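Local atomic coordinates of BT_4661 (Bacteroides thetaiotaomicron, PDB entry 4AK2), a protein that probably binds heparin and heparan sulfate at the bacterial cell surface, this chain being its C-terminal glycan-binding part, for a heparin-utilisation system. Residues A[116-119]-A[123-126]; A[154-159]-A[225-230]; A[201-206]-A[257-262]. All blocks are in the same frame, centred on the assembly; numbering follows the deposited sequence.

Contact 1. Residues A[116-119]-A[123-126]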
loop_
_atom_site.group_PDB
_atom_site.type_symbol
_atom_site.label_atom_id
_atom_site.label_comp_id
_atom_site.label_asym_id
_atom_site.label_seq_id
_atom_site.Cartn_x
_atom_site.Cartn_y
_atom_site.Cartn_z
ATOM N N SER A 116 12.724 4.680 1.588
ATOM C CA SER A 116 12.621 6.083 1.973
ATOM C C SER A 116 13.754 6.919 1.363
ATOM O O SER A 116 14.742 6.369 0.871
ATOM C CB SER A 116 12.621 6.228 3.488
ATOM O OG SER A 116 12.158 7.529 3.783
ATOM N N MET A 117 13.608 8.249 1.398
ATOM C CA MET A 117 14.639 9.147 0.908
ATOM C C MET A 117 14.404 10.550 1.441
ATOM O O MET A 117 13.298 10.883 1.882
ATOM C CB MET A 117 14.642 9.191 -0.622
ATOM C CG MET A 117 13.490 9.966 -1.240
ATOM S SD MET A 117 13.506 9.943 -3.037
ATOM C CE MET A 117 15.030 10.814 -3.391
ATOM N N ILE A 118 15.451 11.366 1.384
ATOM C CA ILE A 118 15.312 12.811 1.500
ATOM C C ILE A 118 15.136 13.331 0.066
ATOM O O ILE A 118 16.029 13.189 -0.783
ATOM C CB ILE A 118 16.527 13.439 2.210
ATOM C CG1 ILE A 118 16.701 12.803 3.589
ATOM C CG2 ILE A 118 16.361 14.958 2.303
ATOM C CD1 ILE A 118 17.869 13.329 4.426
ATOM N N SER A 119 13.967 13.903 -0.198
ATOM C CA SER A 119 13.618 14.428 -1.530
ATOM C C SER A 119 13.841 15.952 -1.591
ATOM O O SER A 119 14.546 16.486 -0.740
ATOM C CB SER A 119 12.196 13.968 -1.915
ATOM O OG SER A 119 11.270 14.224 -0.888
ATOM N N VAL A 123 12.652 17.430 2.472
ATOM C CA VAL A 123 11.492 16.643 2.882
ATOM C C VAL A 123 11.908 15.189 3.005
ATOM O O VAL A 123 12.612 14.643 2.165
ATOM C CB VAL A 123 10.333 16.790 1.865
ATOM C CG1 VAL A 123 9.196 15.781 2.081
ATOM C CG2 VAL A 123 9.831 18.218 1.863
ATOM N N GLN A 124 11.492 14.570 4.101
ATOM C CA GLN A 124 11.695 13.144 4.291
ATOM C C GLN A 124 10.315 12.592 4.678
ATOM O O GLN A 124 9.959 12.475 5.855
ATOM C CB GLN A 124 12.725 12.905 5.387
ATOM C CG GLN A 124 13.115 11.444 5.546
ATOM C CD GLN A 124 14.190 11.262 6.580
ATOM O OE1 GLN A 124 15.157 12.030 6.647
ATOM N NE2 GLN A 124 14.026 10.241 7.415
ATOM N N LEU A 125 9.487 12.293 3.676
ATOM C CA LEU A 125 8.071 12.022 3.969
ATOM C C LEU A 125 7.862 10.548 4.308
ATOM O O LEU A 125 8.053 9.684 3.458
ATOM C CB LEU A 125 7.211 12.411 2.755
ATOM C CG LEU A 125 5.686 12.215 2.921
ATOM C CD1 LEU A 125 5.135 13.151 4.021
ATOM C CD2 LEU A 125 5.009 12.544 1.607
ATOM N N GLU A 126 7.457 10.276 5.558
ATOM C CA GLU A 126 7.338 8.913 6.023
ATOM C C GLU A 126 6.025 8.699 6.778
ATOM O O GLU A 126 5.764 9.338 7.817
ATOM C CB GLU A 126 8.515 8.534 6.957
ATOM C CG GLU A 126 9.834 8.546 6.202
ATOM C CD GLU A 126 10.987 7.965 6.989
ATOM O OE1 GLU A 126 10.821 7.732 8.210
ATOM O OE2 GLU A 126 12.070 7.759 6.412
HETATM O O HOH W 1 10.859 12.137 0.984
#
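Gln124 leans obliquely across Ile118 of the facing segment. Its first torsion carries CG to the far side from the backbone N (chi1 -173°), and the chain then runs extended to the amide. CB lies loosely beside the carbonyl oxygen of Met117, and CG comes closer, 3.7 Å from Met117 O. At the tip, OE1 stops 3.5 Å from Ile118 CG1, with the CD1 methyl slightly farther along. The other branch of the amide, NE2, gives a weak hydrogen bond to Glu126 OE2. Glutamine suits this partly exposed edge because its methylenes can pack while its end stays polar.

Glu126 OE2 also accepts a much shorter bond from Ser116 OG, at 2.6 Å. The hydroxyl meets the carboxylate on its anti side, 17° out of the plane; Glu126 supplies the reach with an extended chain, and Ser116 needs only a short one.

Only three residues separate the two segments, which run nearly antiparallel where the chain doubles back between strand 105-115 of the four-stranded sheet and strand 131-134 of the seven-stranded one. Near the closed end, Ser119 N donates to Val123 O at 2.8 Å. The CA-H of Ile118 adds a contact to that oxygen, with CA 3.3 Å from Val123 O. Farther on, a water replaces direct pairing. Met117 O and Leu125 N are 4.4 Å apart, and the water spans them, donating to Met117 O at 2.9 Å and accepting from Leu125 N at 3.0 Å. The same water also bonds to Val123 O and Ser119 OG, and that hydroxyl has Tyr253 OH as a further partner. The side chain of Leu125 leads away to pack on Val269 and Pro271 of strand 268-276.

Contact 2. Residues A[154-159]-A[225-230]; sequences STFRLD and TDFKVH
Phe156 drives the edge of its ring into the face of Phe227, with CD2 standing 3.7 Å above the plane and over the ring centre. The pair is a T-shaped stack, the centroids of the Phe156 and Phe227 rings 5.1 Å apart and their planes at 88°. A first torsion that turns CG away from the backbone N (chi1 -166°) swings the Phe156 ring, and with it CD2, into this place; Phe156 CB itself lies 3.8 Å from Phe227 CZ. Beside the stack, Leu158 lays its CB 3.8 Å from Phe227 CD1, while its CD2 methyl reaches 4.0 Å from Phe227 CB. On the opposite face of the Phe227 ring, the backbone of its own segment approaches at Thr225 C, offset toward the rim.

The contact joins two β-sheets: strand 157-161 is just beginning in the seven-stranded sheet, and the loop 225-228 leads into strand 229-231 of the small antiparallel one. Leu158 extends the apolar layer to Ile222 on one sheet and to Ile251 and Tyr253 on the other, a buried setting that suits large apolar side chains. With an alanine in place of Phe227, the edge of Phe156 would probably be left without a facing ring, and a gap would be likely to open beside Leu158 CB.

Phe227 CZ also approaches the backbone, 3.2 Å from Phe156 O. That oxygen receives a hydrogen bond from Arg157 NH1 at 2.8 Å, and the same nitrogen donates to Ser154 O at 2.9 Å. Both acceptors lie near the guanidinium plane, although NH1 stands well above each carbonyl plane. Arginine suits this position because its bond from CA to CB leads away from the 225-230 segment and its chain is long enough to fold back, so that NH1 holds both carbonyls.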
loop_
_atom_site.group_PDB
_atom_site.type_symbol
_atom_site.label_atom_id
_atom_site.label_comp_id
_atom_site.label_asym_id
_atom_site.label_seq_id
_atom_site.Cartn_x
_atom_site.Cartn_y
_atom_site.Cartn_z
ATOM N N SER A 154 2.853 24.232 8.308
ATOM C CA SER A 154 1.784 25.168 7.953
ATOM C C SER A 154 1.803 25.592 6.477
ATOM O O SER A 154 0.757 25.975 5.928
ATOM C CB SER A 154 1.777 26.389 8.889
ATOM O OG SER A 154 2.876 27.226 8.608
ATOM N N THR A 155 2.977 25.534 5.835
ATOM C CA THR A 155 3.097 25.886 4.421
ATOM C C THR A 155 3.271 24.637 3.532
ATOM O O THR A 155 3.471 24.748 2.317
ATOM C CB THR A 155 4.297 26.841 4.172
ATOM O OG1 THR A 155 5.505 26.239 4.653
ATOM C CG2 THR A 155 4.112 28.258 4.783
ATOM N N PHE A 156 3.200 23.447 4.120
ATOM C CA PHE A 156 3.330 22.204 3.348
ATOM C C PHE A 156 1.976 21.883 2.723
ATOM O O PHE A 156 0.935 22.063 3.359
ATOM C CB PHE A 156 3.777 21.084 4.279
ATOM C CG PHE A 156 4.271 19.845 3.578
ATOM C CD1 PHE A 156 5.487 19.866 2.882
ATOM C CD2 PHE A 156 3.544 18.639 3.628
ATOM C CE1 PHE A 156 5.964 18.720 2.271
ATOM C CE2 PHE A 156 4.039 17.482 3.012
ATOM C CZ PHE A 156 5.253 17.537 2.328
ATOM N N ARG A 157 1.992 21.462 1.454
ATOM C CA ARG A 157 0.785 20.961 0.767
ATOM C C ARG A 157 1.124 19.647 0.083
ATOM O O ARG A 157 2.236 19.493 -0.417
ATOM C CB ARG A 157 0.236 21.976 -0.271
ATOM C CG ARG A 157 -0.138 23.336 0.327
ATOM C CD ARG A 157 -1.334 23.302 1.297
ATOM N NE ARG A 157 -1.671 24.644 1.754
ATOM C CZ ARG A 157 -1.088 25.259 2.763
ATOM N NH1 ARG A 157 -0.165 24.643 3.494
ATOM N NH2 ARG A 157 -1.484 26.487 3.078
ATOM N N LEU A 158 0.182 18.709 0.059
ATOM C CA LEU A 158 0.468 17.320 -0.338
ATOM C C LEU A 158 -0.771 16.741 -1.025
ATOM O O LEU A 158 -1.875 16.861 -0.511
ATOM C CB LEU A 158 0.781 16.526 0.946
ATOM C CG LEU A 158 1.290 15.094 0.716
ATOM C CD1 LEU A 158 2.700 15.101 0.091
ATOM C CD2 LEU A 158 1.345 14.341 2.026
ATOM N N ASP A 159 -0.623 16.192 -2.235
ATOM C CA ASP A 159 -1.809 15.725 -2.966
ATOM C C ASP A 159 -1.484 14.615 -3.933
ATOM O O ASP A 159 -0.433 14.676 -4.586
ATOM C CB ASP A 159 -2.407 16.908 -3.736
ATOM C CG ASP A 159 -3.880 16.789 -4.032
ATOM O OD1 ASP A 159 -4.615 16.200 -3.222
ATOM O OD2 ASP A 159 -4.340 17.322 -5.084
ATOM N N THR A 225 -3.876 19.663 6.888
ATOM C CA THR A 225 -3.567 20.023 8.274
ATOM C C THR A 225 -2.553 19.052 8.864
ATOM O O THR A 225 -1.492 19.445 9.383
ATOM C CB THR A 225 -4.873 20.062 9.130
ATOM O OG1 THR A 225 -5.689 21.110 8.589
ATOM C CG2 THR A 225 -4.575 20.375 10.560
ATOM N N ASP A 226 -2.910 17.773 8.776
ATOM C CA ASP A 226 -2.093 16.675 9.293
ATOM C C ASP A 226 -1.551 15.752 8.203
ATOM O O ASP A 226 -0.711 14.906 8.508
ATOM C CB ASP A 226 -2.916 15.853 10.315
ATOM C CG ASP A 226 -3.413 16.675 11.464
ATOM O OD1 ASP A 226 -2.603 17.438 12.021
ATOM O OD2 ASP A 226 -4.613 16.533 11.780
ATOM N N PHE A 227 -2.042 15.891 6.955
ATOM C CA PHE A 227 -1.504 15.139 5.801
ATOM C C PHE A 227 -1.810 13.653 5.879
ATOM O O PHE A 227 -1.132 12.837 5.293
ATOM C CB PHE A 227 -0.016 15.462 5.591
ATOM C CG PHE A 227 0.215 16.951 5.517
ATOM C CD1 PHE A 227 -0.320 17.678 4.443
ATOM C CD2 PHE A 227 0.838 17.637 6.554
ATOM C CE1 PHE A 227 -0.188 19.064 4.383
ATOM C CE2 PHE A 227 0.961 19.019 6.521
ATOM C CZ PHE A 227 0.444 19.728 5.441
ATOM N N LYS A 228 -2.877 13.290 6.598
ATOM C CA LYS A 228 -3.391 11.928 6.557
ATOM C C LYS A 228 -4.074 11.692 5.215
ATOM O O LYS A 228 -4.668 12.605 4.617
ATOM C CB LYS A 228 -4.432 11.719 7.651
ATOM C CG LYS A 228 -3.906 11.900 9.088
ATOM C CD LYS A 228 -5.020 11.715 10.108
ATOM C CE LYS A 228 -4.490 11.816 11.525
ATOM N NZ LYS A 228 -5.608 11.595 12.501
ATOM N N VAL A 229 -4.008 10.450 4.752
ATOM C CA VAL A 229 -4.831 10.022 3.630
ATOM C C VAL A 229 -6.218 9.607 4.173
ATOM O O VAL A 229 -6.281 8.777 5.072
ATOM C CB VAL A 229 -4.217 8.844 2.829
ATOM C CG1 VAL A 229 -5.192 8.358 1.761
ATOM C CG2 VAL A 229 -2.857 9.218 2.227
ATOM N N HIS A 230 -7.282 10.200 3.619
ATOM C CA HIS A 230 -8.652 9.853 3.920
ATOM C C HIS A 230 -9.252 9.037 2.853
ATOM O O HIS A 230 -9.051 9.335 1.680
ATOM C CB HIS A 230 -9.496 11.136 4.076
ATOM C CG HIS A 230 -8.995 12.034 5.161
ATOM N ND1 HIS A 230 -9.681 12.241 6.317
ATOM C CD2 HIS A 230 -7.822 12.756 5.266
ATOM C CE1 HIS A 230 -8.965 13.066 7.104
ATOM N NE2 HIS A 230 -7.833 13.386 6.464
#

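Contact 3. Residues A[201-206]-A[257-262]; sequences TSRKPM and GKDPQA. With SGN (2-deoxy-6-O-sulfo-2-(sulfoamino)-alpha-D-glucopyranose), chain B.
Two loops form part of the pocket for the sulfated glycan, with Arg203 and Gln261 meeting beside the N-sulfate of a bound SGN, which Gln182 and Arg161 also hold. The two loops grip the sulfate separately: Arg203 donates its backbone N to SGN O3S at 2.7 Å, and Gln261 NE2 donates to SGN O1S at 2.8 Å. At the other end of the sugar, Thr201 OG1 donates to O6S of the 6-O-sulfate.

The guanidinium of Arg203 instead meets Asp259 end-on, edge to edge. Arg203 NH1 donates to Asp259 OD1 at 2.8 Å and Arg203 NH2 to Asp259 OD2 at 2.9 Å, each on a syn lone pair, with the two flat groups only 14° apart. Gln261 lies over one guanidinium face, CG 3.7 Å above its plane, a stack consistent with holding the amide where it reaches the sulfate. OD1 is gripped again by Gln261 N in an Asx turn, which ties the salt bridge to that glutamine.

Arg203 has further salt bridges to Asp159 and Glu210, consistent with a buried cation compensated by several carboxylates. Among the neighbouring elements, Pro205 packs on helix 187-195, while Pro260 rests against Asp159 of strand 157-161 and Asp254 of strand 241-254.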
loop_
_atom_site.group_PDB
_atom_site.type_symbol
_atom_site.label_atom_id
_atom_site.label_comp_id
_atom_site.label_asym_id
_atom_site.label_seq_id
_atom_site.Cartn_x
_atom_site.Cartn_y
_atom_site.Cartn_z
ATOM N N THR A 201 -7.609 9.793 -16.540
ATOM C CA THR A 201 -6.507 9.271 -15.726
ATOM C C THR A 201 -5.995 10.371 -14.801
ATOM O O THR A 201 -4.869 10.324 -14.329
ATOM C CB THR A 201 -5.361 8.713 -16.596
ATOM O OG1 THR A 201 -4.864 9.753 -17.451
ATOM C CG2 THR A 201 -5.835 7.548 -17.487
ATOM N N SER A 202 -6.844 11.368 -14.557
ATOM C CA SER A 202 -6.456 12.567 -13.787
ATOM C C SER A 202 -6.362 12.288 -12.276
ATOM O O SER A 202 -6.830 11.237 -11.763
ATOM C CB SER A 202 -7.432 13.720 -14.036
ATOM O OG SER A 202 -8.656 13.482 -13.341
ATOM N N ARG A 203 -5.823 13.249 -11.534
ATOM C CA ARG A 203 -5.750 13.112 -10.082
ATOM C C ARG A 203 -7.110 13.333 -9.430
ATOM O O ARG A 203 -7.256 13.069 -8.232
ATOM C CB ARG A 203 -4.770 14.136 -9.523
ATOM C CG ARG A 203 -5.248 15.578 -9.625
ATOM C CD ARG A 203 -4.336 16.568 -8.940
ATOM N NE ARG A 203 -4.840 17.928 -9.110
ATOM C CZ ARG A 203 -4.371 18.990 -8.471
ATOM N NH1 ARG A 203 -3.396 18.872 -7.563
ATOM N NH2 ARG A 203 -4.907 20.179 -8.711
ATOM N N LYS A 204 -8.121 13.775 -10.184
ATOM C CA LYS A 204 -9.317 14.362 -9.543
ATOM C C LYS A 204 -10.003 13.487 -8.478
ATOM O O LYS A 204 -10.325 14.016 -7.384
ATOM C CB LYS A 204 -10.298 14.874 -10.580
ATOM C CG LYS A 204 -9.750 16.051 -11.381
ATOM C CD LYS A 204 -10.623 16.395 -12.572
ATOM C CE LYS A 204 -10.003 17.512 -13.412
ATOM N NZ LYS A 204 -10.810 17.615 -14.642
ATOM N N PRO A 205 -10.203 12.175 -8.743
ATOM C CA PRO A 205 -10.932 11.382 -7.728
ATOM C C PRO A 205 -10.205 11.217 -6.398
ATOM O O PRO A 205 -10.833 10.816 -5.411
ATOM C CB PRO A 205 -11.103 10.010 -8.418
ATOM C CG PRO A 205 -11.051 10.329 -9.917
ATOM C CD PRO A 205 -9.948 11.372 -9.973
ATOM N N MET A 206 -8.908 11.489 -6.391
ATOM C CA MET A 206 -8.060 11.289 -5.214
ATOM C C MET A 206 -7.475 12.590 -4.682
ATOM O O MET A 206 -6.572 12.569 -3.841
ATOM C CB MET A 206 -6.942 10.298 -5.537
ATOM C CG MET A 206 -7.401 8.852 -5.546
ATOM S SD MET A 206 -8.075 8.242 -3.976
ATOM C CE MET A 206 -6.796 8.564 -2.768
ATOM N N GLY A 257 3.097 26.576 0.246
ATOM C CA GLY A 257 1.671 26.866 0.487
ATOM C C GLY A 257 0.751 26.786 -0.722
ATOM O O GLY A 257 -0.380 27.265 -0.670
ATOM N N LYS A 258 1.220 26.144 -1.802
ATOM C CA LYS A 258 0.496 26.116 -3.066
ATOM C C LYS A 258 0.062 24.691 -3.426
ATOM O O LYS A 258 0.706 23.722 -3.014
ATOM C CB LYS A 258 1.383 26.678 -4.224
ATOM C CG LYS A 258 1.865 28.104 -3.990
ATOM C CD LYS A 258 0.685 29.011 -3.700
ATOM N N ASP A 259 -0.980 24.588 -4.266
ATOM C CA ASP A 259 -1.382 23.319 -4.881
ATOM C C ASP A 259 -0.154 22.713 -5.576
ATOM O O ASP A 259 0.455 23.358 -6.429
ATOM C CB ASP A 259 -2.505 23.610 -5.883
ATOM C CG ASP A 259 -3.000 22.392 -6.619
ATOM O OD1 ASP A 259 -2.336 21.332 -6.622
ATOM O OD2 ASP A 259 -4.063 22.525 -7.254
ATOM N N PRO A 260 0.211 21.469 -5.230
ATOM C CA PRO A 260 1.452 20.874 -5.753
ATOM C C PRO A 260 1.306 20.126 -7.078
ATOM O O PRO A 260 2.181 19.320 -7.446
ATOM C CB PRO A 260 1.835 19.902 -4.621
ATOM C CG PRO A 260 0.496 19.394 -4.137
ATOM C CD PRO A 260 -0.396 20.636 -4.179
ATOM N N GLN A 261 0.233 20.425 -7.816
ATOM C CA GLN A 261 -0.057 19.765 -9.078
ATOM C C GLN A 261 1.149 19.652 -9.993
ATOM O O GLN A 261 1.368 18.591 -10.598
ATOM C CB GLN A 261 -1.188 20.499 -9.810
ATOM C CG GLN A 261 -1.770 19.748 -10.995
ATOM C CD GLN A 261 -2.901 20.515 -11.672
ATOM O OE1 GLN A 261 -2.949 21.765 -11.659
ATOM N NE2 GLN A 261 -3.847 19.762 -12.246
ATOM N N ALA A 262 1.894 20.752 -10.108
ATOM C CA ALA A 262 2.971 20.898 -11.107
ATOM C C ALA A 262 4.358 20.706 -10.455
ATOM O O ALA A 262 5.380 21.084 -11.004
ATOM C CB ALA A 262 2.859 22.226 -11.886
HETATM C C1 SGN B . -4.708 15.004 -16.714
HETATM C C2 SGN B . -3.426 14.873 -15.886
HETATM C C3 SGN B . -2.238 14.732 -16.844
HETATM C C4 SGN B . -2.471 13.603 -17.833
HETATM C C5 SGN B . -3.783 13.790 -18.602
HETATM C C6 SGN B . -4.095 12.532 -19.421
HETATM N N2 SGN B . -3.302 16.020 -14.995
HETATM O O1 SGN B . -4.742 16.254 -17.394
HETATM O O3 SGN B . -1.088 14.450 -16.045
HETATM O O4 SGN B . -1.464 13.662 -18.857
HETATM O O5 SGN B . -4.819 13.912 -17.626
HETATM O O6 SGN B . -5.283 12.722 -20.167
HETATM S S1 SGN B . -4.080 16.140 -13.608
HETATM O O1S SGN B . -3.354 17.081 -12.784
HETATM O O2S SGN B . -5.457 16.527 -13.768
HETATM O O3S SGN B . -4.039 14.711 -12.973
HETATM S S2 SGN B . -5.896 11.538 -20.938
HETATM O O4S SGN B . -5.003 11.172 -22.036
HETATM O O5S SGN B . -7.315 12.106 -21.538
HETATM O O6S SGN B . -6.189 10.472 -19.971
#

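From the N terminus, contact 1 comes first, closing a short loop within the connection from strand 105-115 to strand 131-134. Contacts 2 and 3 follow it and cross: 154-159, 201-206, 225-230 and 257-262 alternate along the chain, so each bridges a long loop that includes one segment of the other. Contact 1 packs against contact 2 through Leu125 on Leu158 and Val123 on Phe156. Contact 2 meets contact 3 at Asp159 and Arg203, and where Arg157 lies against Gly257 and Lys258. Together they run from the junction between the two larger sheets, past strand 157-161, to the glycan pocket.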